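Local coordinates for protein polysaccharide deacetylase (PDB 4WCJ) that probably removes N-acetyl groups from poly-beta-1,6-N-acetyl-D-glucosamine, as a zinc-binding family 4 carbohydrate esterase, at residues A[55-66]-A[106-117]. Numbering follows the deposited sequence.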
ATOM      1  N   ARG A  55      14.187   9.313  -6.821  1.00 47.34           N
ATOM      2  CA  ARG A  55      13.510   9.123  -8.100  1.00 50.52           C
ATOM      3  C   ARG A  55      14.308   8.179  -8.990  1.00 51.67           C
ATOM      4  O   ARG A  55      13.774   7.204  -9.515  1.00 49.27           O
ATOM      5  CB  ARG A  55      13.308  10.478  -8.778  1.00 52.66           C
ATOM      6  CG  ARG A  55      12.371  10.483  -9.970  1.00 57.45           C
ATOM      7  CD  ARG A  55      11.849  11.896 -10.219  1.00 61.94           C
ATOM      8  NE  ARG A  55      11.206  12.045 -11.521  1.00 65.50           N
ATOM      9  CZ  ARG A  55      10.568  13.144 -11.916  1.00 66.26           C
ATOM     10  NH1 ARG A  55      10.478  14.190 -11.103  1.00 65.01           N
ATOM     11  NH2 ARG A  55      10.019  13.198 -13.124  1.00 66.19           N
ATOM     12  N   ARG A  56      15.600   8.470  -9.118  1.00 55.72           N
ATOM     13  CA  ARG A  56      16.533   7.647  -9.879  1.00 59.75           C
ATOM     14  C   ARG A  56      16.548   6.199  -9.377  1.00 58.28           C
ATOM     15  O   ARG A  56      16.403   5.263 -10.163  1.00 59.25           O
ATOM     16  CB  ARG A  56      17.939   8.255  -9.804  1.00 63.90           C
ATOM     17  CG  ARG A  56      18.853   7.937 -10.978  1.00 70.07           C
ATOM     18  CD  ARG A  56      20.150   8.743 -10.891  1.00 75.88           C
ATOM     19  NE  ARG A  56      21.048   8.490 -12.017  1.00 81.39           N
ATOM     20  CZ  ARG A  56      22.195   9.135 -12.224  1.00 83.05           C
ATOM     21  NH1 ARG A  56      22.593  10.085 -11.387  1.00 82.44           N
ATOM     22  NH2 ARG A  56      22.945   8.835 -13.277  1.00 84.79           N
ATOM     23  N   GLU A  57      16.711   6.023  -8.065  1.00 55.22           N
ATOM     24  CA  GLU A  57      16.764   4.687  -7.469  1.00 55.44           C
ATOM     25  C   GLU A  57      15.446   3.937  -7.645  1.00 53.66           C
ATOM     26  O   GLU A  57      15.437   2.741  -7.931  1.00 54.93           O
ATOM     27  CB  GLU A  57      17.114   4.773  -5.978  1.00 58.51           C
ATOM     28  CG  GLU A  57      18.579   5.072  -5.677  1.00 67.29           C
ATOM     29  CD  GLU A  57      18.794   5.546  -4.242  1.00 71.85           C
ATOM     30  OE1 GLU A  57      17.812   5.994  -3.603  1.00 69.88           O
ATOM     31  OE2 GLU A  57      19.942   5.468  -3.748  1.00 75.21           O
ATOM     32  N   PHE A  58      14.339   4.642  -7.449  1.00 47.61           N
ATOM     33  CA  PHE A  58      13.007   4.073  -7.633  1.00 48.44           C
ATOM     34  C   PHE A  58      12.841   3.526  -9.051  1.00 49.25           C
ATOM     35  O   PHE A  58      12.446   2.373  -9.231  1.00 48.52           O
ATOM     36  CB  PHE A  58      11.939   5.132  -7.327  1.00 45.89           C
ATOM     37  CG  PHE A  58      10.521   4.665  -7.529  1.00 45.46           C
ATOM     38  CD1 PHE A  58      10.012   3.601  -6.802  1.00 44.94           C
ATOM     39  CD2 PHE A  58       9.683   5.324  -8.416  1.00 44.93           C
ATOM     40  CE1 PHE A  58       8.698   3.189  -6.977  1.00 44.22           C
ATOM     41  CE2 PHE A  58       8.372   4.916  -8.597  1.00 45.40           C
ATOM     42  CZ  PHE A  58       7.878   3.848  -7.878  1.00 44.57           C
ATOM     43  N   ALA A  59      13.167   4.344 -10.049  1.00 49.05           N
ATOM     44  CA  ALA A  59      13.054   3.929 -11.447  1.00 50.32           C
ATOM     45  C   ALA A  59      13.986   2.763 -11.766  1.00 53.30           C
ATOM     46  O   ALA A  59      13.620   1.852 -12.511  1.00 53.17           O
ATOM     47  CB  ALA A  59      13.335   5.104 -12.378  1.00 50.29           C
ATOM     48  N   GLN A  60      15.187   2.787 -11.195  1.00 55.08           N
ATOM     49  CA  GLN A  60      16.136   1.695 -11.388  1.00 59.54           C
ATOM     50  C   GLN A  60      15.621   0.390 -10.782  1.00 56.47           C
ATOM     51  O   GLN A  60      15.804  -0.679 -11.363  1.00 58.47           O
ATOM     52  CB  GLN A  60      17.500   2.063 -10.803  1.00 63.83           C
ATOM     53  CG  GLN A  60      18.274   3.063 -11.652  1.00 66.77           C
ATOM     54  CD  GLN A  60      19.646   3.384 -11.093  1.00 71.05           C
ATOM     55  OE1 GLN A  60      20.070   2.809 -10.093  1.00 70.36           O
ATOM     56  NE2 GLN A  60      20.346   4.310 -11.738  1.00 74.70           N
ATOM     57  N   GLN A  61      14.968   0.478  -9.623  1.00 54.06           N
ATOM     58  CA  GLN A  61      14.366  -0.699  -8.998  1.00 53.56           C
ATOM     59  C   GLN A  61      13.275  -1.315  -9.860  1.00 52.85           C
ATOM     60  O   GLN A  61      13.227  -2.531 -10.048  1.00 54.31           O
ATOM     61  CB  GLN A  61      13.794  -0.347  -7.624  1.00 51.05           C
ATOM     62  CG  GLN A  61      14.855  -0.169  -6.558  1.00 52.19           C
ATOM     63  CD  GLN A  61      14.263  -0.015  -5.176  1.00 50.24           C
ATOM     64  OE1 GLN A  61      13.043   0.065  -5.014  1.00 49.66           O
ATOM     65  NE2 GLN A  61      15.127   0.031  -4.165  1.00 51.13           N
ATOM     66  N   LEU A  62      12.393  -0.470 -10.376  1.00 50.84           N
ATOM     67  CA  LEU A  62      11.327  -0.933 -11.250  1.00 50.26           C
ATOM     68  C   LEU A  62      11.922  -1.539 -12.510  1.00 53.12           C
ATOM     69  O   LEU A  62      11.522  -2.620 -12.936  1.00 53.98           O
ATOM     70  CB  LEU A  62      10.380   0.213 -11.604  1.00 48.03           C
ATOM     71  CG  LEU A  62       9.720   0.893 -10.407  1.00 47.45           C
ATOM     72  CD1 LEU A  62       8.761   1.986 -10.881  1.00 43.54           C
ATOM     73  CD2 LEU A  62       8.997  -0.127  -9.546  1.00 47.74           C
ATOM     74  N   ASP A  63      12.894  -0.841 -13.087  1.00 54.76           N
ATOM     75  CA  ASP A  63      13.552  -1.316 -14.293  1.00 57.75           C
ATOM     76  C   ASP A  63      14.230  -2.661 -14.059  1.00 63.05           C
ATOM     77  O   ASP A  63      14.117  -3.560 -14.888  1.00 65.72           O
ATOM     78  CB  ASP A  63      14.565  -0.286 -14.796  1.00 59.25           C
ATOM     79  CG  ASP A  63      13.898   0.949 -15.374  1.00 60.26           C
ATOM     80  OD1 ASP A  63      12.691   0.879 -15.683  1.00 58.87           O
ATOM     81  OD2 ASP A  63      14.576   1.988 -15.521  1.00 61.80           O
ATOM     82  N   TYR A  64      14.926  -2.805 -12.934  1.00 61.32           N
ATOM     83  CA  TYR A  64      15.611  -4.063 -12.651  1.00 63.23           C
ATOM     84  C   TYR A  64      14.623  -5.219 -12.572  1.00 62.61           C
ATOM     85  O   TYR A  64      14.841  -6.265 -13.170  1.00 65.07           O
ATOM     86  CB  TYR A  64      16.416  -3.985 -11.353  1.00 63.66           C
ATOM     87  CG  TYR A  64      17.098  -5.292 -11.027  1.00 68.36           C
ATOM     88  CD1 TYR A  64      18.220  -5.704 -11.738  1.00 72.34           C
ATOM     89  CD2 TYR A  64      16.611  -6.127 -10.027  1.00 66.02           C
ATOM     90  CE1 TYR A  64      18.844  -6.902 -11.456  1.00 74.93           C
ATOM     91  CE2 TYR A  64      17.232  -7.332  -9.737  1.00 69.11           C
ATOM     92  CZ  TYR A  64      18.346  -7.712 -10.456  1.00 72.91           C
ATOM     93  OH  TYR A  64      18.968  -8.907 -10.178  1.00 82.16           O
ATOM     94  N   LEU A  65      13.535  -5.018 -11.837  1.00 59.48           N
ATOM     95  CA  LEU A  65      12.524  -6.055 -11.668  1.00 58.76           C
ATOM     96  C   LEU A  65      11.989  -6.513 -13.018  1.00 69.16           C
ATOM     97  O   LEU A  65      11.919  -7.708 -13.295  1.00 72.10           O
ATOM     98  CB  LEU A  65      11.379  -5.552 -10.784  1.00 55.20           C
ATOM     99  CG  LEU A  65      11.628  -5.549  -9.273  1.00 54.86           C
ATOM    100  CD1 LEU A  65      10.475  -4.883  -8.542  1.00 50.98           C
ATOM    101  CD2 LEU A  65      11.838  -6.965  -8.767  1.00 56.47           C
ATOM    102  N   ARG A  66      11.630  -5.549 -13.859  1.00 58.54           N
ATOM    103  CA  ARG A  66      11.139  -5.834 -15.198  1.00 61.07           C
ATOM    104  C   ARG A  66      12.207  -6.527 -16.043  1.00 65.07           C
ATOM    105  O   ARG A  66      11.927  -7.508 -16.734  1.00 66.97           O
ATOM    106  CB  ARG A  66      10.673  -4.536 -15.866  1.00 57.88           C
ATOM    107  CG  ARG A  66      10.215  -4.681 -17.303  1.00 61.57           C
ATOM    108  CD  ARG A  66       9.184  -3.609 -17.645  1.00 59.66           C
ATOM    109  NE  ARG A  66       7.868  -3.918 -17.090  1.00 54.37           N
ATOM    110  CZ  ARG A  66       6.851  -3.062 -17.065  1.00 52.12           C
ATOM    111  NH1 ARG A  66       7.007  -1.840 -17.547  1.00 51.91           N
ATOM    112  NH2 ARG A  66       5.686  -3.426 -16.547  1.00 50.55           N
ATOM    113  N   ARG A 106       4.256  13.888  -7.631  1.00 29.11           N
ATOM    114  CA  ARG A 106       5.262  14.708  -8.304  1.00 32.69           C
ATOM    115  C   ARG A 106       6.416  13.893  -8.889  1.00 35.25           C
ATOM    116  O   ARG A 106       6.943  14.231  -9.956  1.00 35.77           O
ATOM    117  CB  ARG A 106       5.799  15.765  -7.337  1.00 37.87           C
ATOM    118  CG  ARG A 106       6.760  16.764  -7.962  1.00 49.42           C
ATOM    119  CD  ARG A 106       7.068  17.917  -7.013  1.00 60.00           C
ATOM    120  NE  ARG A 106       5.874  18.698  -6.692  1.00 65.52           N
ATOM    121  CZ  ARG A 106       5.893  19.849  -6.028  1.00 71.02           C
ATOM    122  NH1 ARG A 106       4.762  20.498  -5.781  1.00 71.63           N
ATOM    123  NH2 ARG A 106       7.046  20.356  -5.613  1.00 75.16           N
ATOM    124  N   HIS A 107       6.780  12.803  -8.222  1.00 33.41           N
ATOM    125  CA  HIS A 107       7.969  12.051  -8.601  1.00 35.53           C
ATOM    126  C   HIS A 107       7.727  10.576  -8.922  1.00 35.09           C
ATOM    127  O   HIS A 107       8.290  10.059  -9.879  1.00 38.64           O
ATOM    128  CB  HIS A 107       9.019  12.159  -7.492  1.00 36.12           C
ATOM    129  CG  HIS A 107       9.454  13.563  -7.203  1.00 40.54           C
ATOM    130  ND1 HIS A 107       9.875  14.433  -8.188  1.00 44.66           N
ATOM    131  CD2 HIS A 107       9.553  14.244  -6.035  1.00 42.62           C
ATOM    132  CE1 HIS A 107      10.206  15.589  -7.643  1.00 47.56           C
ATOM    133  NE2 HIS A 107      10.022  15.500  -6.336  1.00 47.07           N
ATOM    134  N   ALA A 108       6.920   9.885  -8.118  1.00 34.39           N
ATOM    135  CA  ALA A 108       6.672   8.468  -8.373  1.00 33.06           C
ATOM    136  C   ALA A 108       5.797   8.252  -9.609  1.00 30.72           C
ATOM    137  O   ALA A 108       6.103   7.420 -10.468  1.00 33.71           O
ATOM    138  CB  ALA A 108       6.031   7.813  -7.153  1.00 33.54           C
ATOM    139  N   PHE A 109       4.706   9.007  -9.693  1.00 28.28           N
ATOM    140  CA  PHE A 109       3.719   8.833 -10.763  1.00 30.02           C
ATOM    141  C   PHE A 109       4.285   8.924 -12.197  1.00 35.00           C
ATOM    142  O   PHE A 109       3.918   8.101 -13.041  1.00 38.37           O
ATOM    143  CB  PHE A 109       2.581   9.847 -10.585  1.00 29.37           C
ATOM    144  CG  PHE A 109       1.484   9.731 -11.623  1.00 33.53           C
ATOM    145  CD1 PHE A 109       0.861   8.517 -11.864  1.00 34.60           C
ATOM    146  CD2 PHE A 109       1.053  10.847 -12.320  1.00 33.88           C
ATOM    147  CE1 PHE A 109      -0.146   8.408 -12.799  1.00 34.49           C
ATOM    148  CE2 PHE A 109       0.034  10.749 -13.257  1.00 37.18           C
ATOM    149  CZ  PHE A 109      -0.566   9.527 -13.499  1.00 36.84           C
ATOM    150  N   PRO A 110       5.159   9.916 -12.489  1.00 36.57           N
ATOM    151  CA  PRO A 110       5.711   9.948 -13.852  1.00 41.99           C
ATOM    152  C   PRO A 110       6.538   8.707 -14.196  1.00 42.89           C
ATOM    153  O   PRO A 110       6.467   8.218 -15.330  1.00 40.01           O
ATOM    154  CB  PRO A 110       6.593  11.201 -13.845  1.00 42.28           C
ATOM    155  CG  PRO A 110       5.987  12.074 -12.788  1.00 40.87           C
ATOM    156  CD  PRO A 110       5.546  11.117 -11.724  1.00 36.62           C
ATOM    157  N   VAL A 111       7.299   8.216 -13.224  1.00 43.88           N
ATOM    158  CA  VAL A 111       8.086   6.995 -13.387  1.00 43.45           C
ATOM    159  C   VAL A 111       7.165   5.818 -13.693  1.00 38.93           C
ATOM    160  O   VAL A 111       7.406   5.059 -14.631  1.00 38.97           O
ATOM    161  CB  VAL A 111       8.928   6.676 -12.115  1.00 38.59           C
ATOM    162  CG1 VAL A 111       9.552   5.300 -12.220  1.00 39.57           C
ATOM    163  CG2 VAL A 111      10.000   7.734 -11.888  1.00 39.11           C
ATOM    164  N   LEU A 112       6.103   5.684 -12.896  1.00 36.75           N
ATOM    165  CA  LEU A 112       5.133   4.605 -13.042  1.00 36.31           C
ATOM    166  C   LEU A 112       4.357   4.703 -14.352  1.00 38.01           C
ATOM    167  O   LEU A 112       4.069   3.693 -14.995  1.00 40.07           O
ATOM    168  CB  LEU A 112       4.150   4.615 -11.872  1.00 35.60           C
ATOM    169  CG  LEU A 112       4.812   4.280 -10.537  1.00 36.50           C
ATOM    170  CD1 LEU A 112       3.962   4.763  -9.358  1.00 33.49           C
ATOM    171  CD2 LEU A 112       5.068   2.778 -10.445  1.00 40.76           C
ATOM    172  N   LYS A 113       3.992   5.925 -14.715  1.00 34.00           N
ATOM    173  CA  LYS A 113       3.182   6.146 -15.909  1.00 35.57           C
ATOM    174  C   LYS A 113       3.988   5.822 -17.161  1.00 40.92           C
ATOM    175  O   LYS A 113       3.492   5.174 -18.082  1.00 44.96           O
ATOM    176  CB  LYS A 113       2.670   7.586 -15.944  1.00 39.79           C
ATOM    177  CG  LYS A 113       1.716   7.884 -17.095  1.00 48.11           C
ATOM    178  CD  LYS A 113       0.936   9.169 -16.851  1.00 54.41           C
ATOM    179  CE  LYS A 113       1.834  10.397 -16.892  1.00 58.50           C
ATOM    180  NZ  LYS A 113       1.062  11.661 -16.697  1.00 59.44           N
ATOM    181  N   LYS A 114       5.243   6.259 -17.179  1.00 42.70           N
ATOM    182  CA  LYS A 114       6.113   6.064 -18.338  1.00 47.04           C
ATOM    183  C   LYS A 114       6.441   4.584 -18.532  1.00 51.25           C
ATOM    184  O   LYS A 114       6.898   4.177 -19.596  1.00 53.46           O
ATOM    185  CB  LYS A 114       7.394   6.890 -18.182  1.00 49.27           C
ATOM    186  CG  LYS A 114       8.189   7.092 -19.465  1.00 55.77           C
ATOM    187  CD  LYS A 114       9.267   8.173 -19.323  1.00 57.35           C
ATOM    188  CE  LYS A 114      10.388   7.764 -18.370  1.00 59.59           C
ATOM    189  NZ  LYS A 114      10.057   7.974 -16.917  1.00 60.19           N
ATOM    190  N   ARG A 115       6.200   3.787 -17.491  1.00 44.99           N
ATOM    191  CA  ARG A 115       6.398   2.340 -17.546  1.00 43.42           C
ATOM    192  C   ARG A 115       5.083   1.563 -17.523  1.00 38.85           C
ATOM    193  O   ARG A 115       5.089   0.336 -17.601  1.00 41.04           O
ATOM    194  CB  ARG A 115       7.282   1.887 -16.379  1.00 41.86           C
ATOM    195  CG  ARG A 115       8.722   2.311 -16.533  1.00 44.55           C
ATOM    196  CD  ARG A 115       9.455   2.365 -15.208  1.00 43.54           C
ATOM    197  NE  ARG A 115      10.831   2.810 -15.403  1.00 46.19           N
ATOM    198  CZ  ARG A 115      11.184   4.076 -15.599  1.00 46.42           C
ATOM    199  NH1 ARG A 115      12.462   4.384 -15.777  1.00 50.55           N
ATOM    200  NH2 ARG A 115      10.261   5.035 -15.628  1.00 42.31           N
ATOM    201  N   LYS A 116       3.963   2.281 -17.424  1.00 38.87           N
ATOM    202  CA  LYS A 116       2.631   1.665 -17.375  1.00 39.18           C
ATOM    203  C   LYS A 116       2.485   0.668 -16.226  1.00 41.53           C
ATOM    204  O   LYS A 116       1.812  -0.355 -16.362  1.00 41.60           O
ATOM    205  CB  LYS A 116       2.297   0.964 -18.698  1.00 44.74           C
ATOM    206  CG  LYS A 116       2.028   1.888 -19.866  1.00 47.67           C
ATOM    207  CD  LYS A 116       1.647   1.074 -21.089  1.00 52.55           C
ATOM    208  CE  LYS A 116       1.817   1.866 -22.368  1.00 56.71           C
ATOM    209  NZ  LYS A 116       1.704   0.990 -23.566  1.00 62.98           N
ATOM    210  N   ILE A 117       3.125   0.976 -15.102  1.00 40.48           N
ATOM    211  CA  ILE A 117       3.070   0.122 -13.921  1.00 40.19           C
ATOM    212  C   ILE A 117       1.949   0.557 -12.978  1.00 35.87           C
ATOM    213  O   ILE A 117       1.942   1.685 -12.469  1.00 34.06           O
ATOM    214  CB  ILE A 117       4.420   0.125 -13.170  1.00 39.29           C
ATOM    215  CG1 ILE A 117       5.492  -0.558 -14.022  1.00 42.48           C
ATOM    216  CG2 ILE A 117       4.289  -0.573 -11.819  1.00 36.65           C
ATOM    217  CD1 ILE A 117       6.901  -0.358 -13.515  1.00 42.63           C
TER
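Helix 55-66 and the helical part of 106-117 run side by side in the same sense, their axes 10.1 Å apart and crossing at -28°, with the CA atoms of A59 and V111, and of R55 and H107, closest across the pair. V111 is the knob of this interface, seated among R55, F58, A59 and L62; its CG1 lies 3.7 Å from L62 CD1 and also meets the methyl of A59. F58 brings CZ to L112 CD2 and CE2 to A108 CB, while L62 CD1 reaches on to L112 CD2 and I117 CD1. Beyond this apolar strip R115 grips D63 side-on, NE to OD1 at 2.7 Å and NH1 to OD2 at 3.2 Å, both on the syn side, with the two flat groups 23° apart. Its remaining NH2 returns to V111 O at 3.0 Å, so all three nitrogens are engaged and the guanidinium is fixed in rotation over the A59 methyl. A leucine here would probably leave the D63 carboxylate without its charged mate and V111 O without the NH2 bond. R66, bent at chi3 (-77°), carries NH1 to a lone pair of R115 O at 2.9 Å, within the Schellman motif where K116 takes positive phi; R55 NH1 bonds weakly to H107 ND1. Strands 44-45 and 71-72 touch both segments and helix 253-261 flanks 55-66, consistent with the helical layer around the beta/alpha barrel.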